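Local coordinates for peptide methionine sulfoxide reductase MsrA (Corynebacterium diphtheriae, PDB 4D7L), which reduces the S-epimer of methionine sulfoxide, free or in proteins, back to methionine and so probably repairs proteins inactivated by oxidation, at residues 117-122 with 129-134. Sequence-based numbering, arbitrary orientation.
Sequences VEVVYD and DELVVK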
ATOM      1  N   VAL A 117       0.212   2.293  -0.294  1.00 15.07           N
ATOM      2  CA  VAL A 117       0.493   3.587   0.296  1.00 11.48           C
ATOM      3  C   VAL A 117       1.942   3.955   0.035  1.00 18.79           C
ATOM      4  O   VAL A 117       2.855   3.199   0.393  1.00 16.59           O
ATOM      5  CB  VAL A 117       0.268   3.597   1.821  1.00 12.98           C
ATOM      6  CG1 VAL A 117       0.542   5.018   2.405  1.00 12.92           C
ATOM      7  CG2 VAL A 117      -1.141   3.145   2.171  1.00 14.75           C
ATOM      8  N   GLU A 118       2.136   5.087  -0.632  1.00 15.23           N
ATOM      9  CA  GLU A 118       3.445   5.709  -0.770  1.00 13.24           C
ATOM     10  C   GLU A 118       3.748   6.414   0.553  1.00 20.26           C
ATOM     11  O   GLU A 118       3.004   7.298   0.957  1.00 16.49           O
ATOM     12  CB  GLU A 118       3.443   6.712  -1.919  1.00 14.99           C
ATOM     13  CG  GLU A 118       4.737   7.554  -2.009  1.00 18.48           C
ATOM     14  CD  GLU A 118       4.644   8.697  -3.006  1.00 20.13           C
ATOM     15  OE1 GLU A 118       3.523   9.204  -3.268  1.00 16.82           O
ATOM     16  OE2 GLU A 118       5.705   9.102  -3.525  1.00 23.64           O
ATOM     17  N   VAL A 119       4.801   5.991   1.241  1.00 16.21           N
ATOM     18  CA  VAL A 119       5.169   6.575   2.522  1.00 17.66           C
ATOM     19  C   VAL A 119       6.515   7.286   2.393  1.00 18.37           C
ATOM     20  O   VAL A 119       7.554   6.651   2.200  1.00 16.38           O
ATOM     21  CB  VAL A 119       5.256   5.507   3.614  1.00 16.14           C
ATOM     22  CG1 VAL A 119       5.575   6.151   4.967  1.00 15.59           C
ATOM     23  CG2 VAL A 119       3.958   4.742   3.685  1.00 16.69           C
ATOM     24  N   VAL A 120       6.487   8.601   2.468  1.00 15.75           N
ATOM     25  CA  VAL A 120       7.712   9.370   2.417  1.00 17.60           C
ATOM     26  C   VAL A 120       8.091   9.778   3.830  1.00 16.05           C
ATOM     27  O   VAL A 120       7.288  10.384   4.526  1.00 18.94           O
ATOM     28  CB  VAL A 120       7.554  10.609   1.551  1.00 16.29           C
ATOM     29  CG1 VAL A 120       8.864  11.371   1.480  1.00 17.32           C
ATOM     30  CG2 VAL A 120       7.081  10.202   0.145  1.00 17.91           C
ATOM     31  N   TYR A 121       9.316   9.477   4.254  1.00 17.38           N
ATOM     32  CA  TYR A 121       9.646   9.689   5.664  1.00 19.41           C
ATOM     33  C   TYR A 121      11.018  10.313   5.860  1.00 22.91           C
ATOM     34  O   TYR A 121      11.885  10.234   4.996  1.00 20.02           O
ATOM     35  CB  TYR A 121       9.557   8.361   6.437  1.00 19.43           C
ATOM     36  CG  TYR A 121      10.553   7.320   5.963  1.00 17.26           C
ATOM     37  CD1 TYR A 121      10.284   6.533   4.845  1.00 22.18           C
ATOM     38  CD2 TYR A 121      11.764   7.131   6.624  1.00 17.75           C
ATOM     39  CE1 TYR A 121      11.186   5.583   4.400  1.00 23.85           C
ATOM     40  CE2 TYR A 121      12.680   6.186   6.179  1.00 23.44           C
ATOM     41  CZ  TYR A 121      12.381   5.414   5.073  1.00 26.33           C
ATOM     42  OH  TYR A 121      13.294   4.487   4.630  1.00 21.02           O
ATOM     43  N   ASP A 122      11.180  10.945   7.022  1.00 21.05           N
ATOM     44  CA  ASP A 122      12.441  11.512   7.464  1.00 22.96           C
ATOM     45  C   ASP A 122      13.191  10.435   8.241  1.00 22.78           C
ATOM     46  O   ASP A 122      12.790  10.089   9.356  1.00 21.50           O
ATOM     47  CB  ASP A 122      12.196  12.734   8.364  1.00 23.07           C
ATOM     48  CG  ASP A 122      13.496  13.386   8.864  1.00 30.11           C
ATOM     49  OD1 ASP A 122      14.593  12.779   8.754  1.00 25.15           O
ATOM     50  OD2 ASP A 122      13.402  14.503   9.410  1.00 27.07           O
ATOM     51  N   ASP A 129      13.288   0.241   9.013  1.00 22.45           N
ATOM     52  CA  ASP A 129      12.992  -0.925   9.845  1.00 22.82           C
ATOM     53  C   ASP A 129      11.693  -0.714  10.639  1.00 18.81           C
ATOM     54  O   ASP A 129      10.847  -1.597  10.696  1.00 20.73           O
ATOM     55  CB  ASP A 129      14.143  -1.190  10.824  1.00 29.00           C
ATOM     56  CG  ASP A 129      15.446  -1.592  10.135  1.00 31.84           C
ATOM     57  OD1 ASP A 129      15.457  -1.832   8.902  1.00 28.92           O
ATOM     58  OD2 ASP A 129      16.483  -1.604  10.826  1.00 30.86           O
ATOM     59  N   GLU A 130      11.553   0.459  11.252  1.00 18.66           N
ATOM     60  CA  GLU A 130      10.366   0.756  12.056  1.00 17.46           C
ATOM     61  C   GLU A 130       9.091   0.766  11.220  1.00 23.07           C
ATOM     62  O   GLU A 130       8.029   0.339  11.685  1.00 20.74           O
ATOM     63  CB  GLU A 130      10.538   2.106  12.769  1.00 21.31           C
ATOM     64  CG  GLU A 130      11.573   2.031  13.889  1.00 28.52           C
ATOM     65  CD  GLU A 130      11.785   3.351  14.622  1.00 37.31           C
ATOM     66  OE1 GLU A 130      11.864   4.413  13.970  1.00 27.98           O
ATOM     67  OE2 GLU A 130      11.901   3.313  15.861  1.00 50.84           O
ATOM     68  N   LEU A 131       9.186   1.265   9.992  1.00 18.96           N
ATOM     69  CA  LEU A 131       8.007   1.330   9.133  1.00 17.87           C
ATOM     70  C   LEU A 131       7.619  -0.071   8.653  1.00 20.77           C
ATOM     71  O   LEU A 131       6.431  -0.378   8.517  1.00 23.20           O
ATOM     72  CB  LEU A 131       8.260   2.274   7.938  1.00 17.57           C
ATOM     73  CG  LEU A 131       8.377   3.764   8.334  1.00 20.88           C
ATOM     74  CD1 LEU A 131       8.796   4.594   7.146  1.00 16.22           C
ATOM     75  CD2 LEU A 131       7.025   4.265   8.858  1.00 23.33           C
ATOM     76  N   VAL A 132       8.608  -0.919   8.381  1.00 18.26           N
ATOM     77  CA  VAL A 132       8.274  -2.305   8.019  1.00 15.99           C
ATOM     78  C   VAL A 132       7.564  -3.002   9.176  1.00 17.36           C
ATOM     79  O   VAL A 132       6.545  -3.685   8.986  1.00 18.76           O
ATOM     80  CB  VAL A 132       9.535  -3.123   7.589  1.00 21.34           C
ATOM     81  CG1 VAL A 132       9.192  -4.606   7.425  1.00 19.60           C
ATOM     82  CG2 VAL A 132      10.118  -2.571   6.276  1.00 22.81           C
ATOM     83  N   VAL A 133       8.079  -2.813  10.384  1.00 17.25           N
ATOM     84  CA  VAL A 133       7.468  -3.430  11.569  1.00 18.22           C
ATOM     85  C   VAL A 133       6.045  -2.904  11.759  1.00 22.73           C
ATOM     86  O   VAL A 133       5.109  -3.675  12.036  1.00 21.36           O
ATOM     87  CB  VAL A 133       8.311  -3.165  12.845  1.00 20.17           C
ATOM     88  CG1 VAL A 133       7.519  -3.506  14.111  1.00 22.00           C
ATOM     89  CG2 VAL A 133       9.620  -3.959  12.793  1.00 20.71           C
ATOM     90  N   LYS A 134       5.867  -1.597  11.576  1.00 24.44           N
ATOM     91  CA  LYS A 134       4.541  -1.011  11.738  1.00 24.78           C
ATOM     92  C   LYS A 134       3.551  -1.616  10.744  1.00 25.99           C
ATOM     93  O   LYS A 134       2.429  -1.948  11.103  1.00 19.95           O
ATOM     94  CB  LYS A 134       4.576   0.504  11.554  1.00 25.06           C
ATOM     95  CG  LYS A 134       3.277   1.158  12.006  1.00 35.74           C
ATOM     96  CD  LYS A 134       3.358   2.655  11.887  1.00 42.85           C
ATOM     97  CE  LYS A 134       3.331   3.320  13.240  1.00 44.57           C
ATOM     98  NZ  LYS A 134       1.936   3.553  13.706  1.00 47.07           N
TER
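Val-119 is the first residue of strand 114-121, within 117-122, to touch helix 128-137, and it does so through one methyl: CG1 lies 4.2 Å from CD1 of Leu-131, the two branched side chains reaching toward each other tip to tip. Their CA atoms are 8.9 Å apart, the nearest such pair between the segments, so the gap is bridged by side chains alone. Phe-80 of helix 73-81 touches both Val-119 and Leu-131, which ties a second helix into the same cluster.

Two residues on, Tyr-121 again faces the helix. Its CG sits between the backbone N and the carbonyl carbon (chi1 63°), which brings a ring face to Leu-131. CD1 of the leucine stands 3.6 Å from the ring centroid, 23° off the normal, which satisfies the geometry of a CH-pi contact. That methyl lies 3.3 Å above the ring plane, offset toward the CG-CD1 side. Its closest ring atom is Tyr-121 CD1, at 3.4 Å. In the plane of the ring, Val-119 O lies at the edge, while the hydroxyl makes a weak hydrogen bond to Glu-64.

Leu-131 thus carries the helix side of the contact with a single methyl shared by both strand residues. This is one helix-on-sheet contact of the alpha/beta fold of MsrA, away from the redox-active cysteines: helix 128-137 follows strand 114-121, an inner strand of the mixed sheet, and packs back on it. With no hydrogen bond between the segments, 112 Å² buried and all three touching residues buried, the contact here rests on dispersion and burial of apolar surface, probably with a modest CH-pi share.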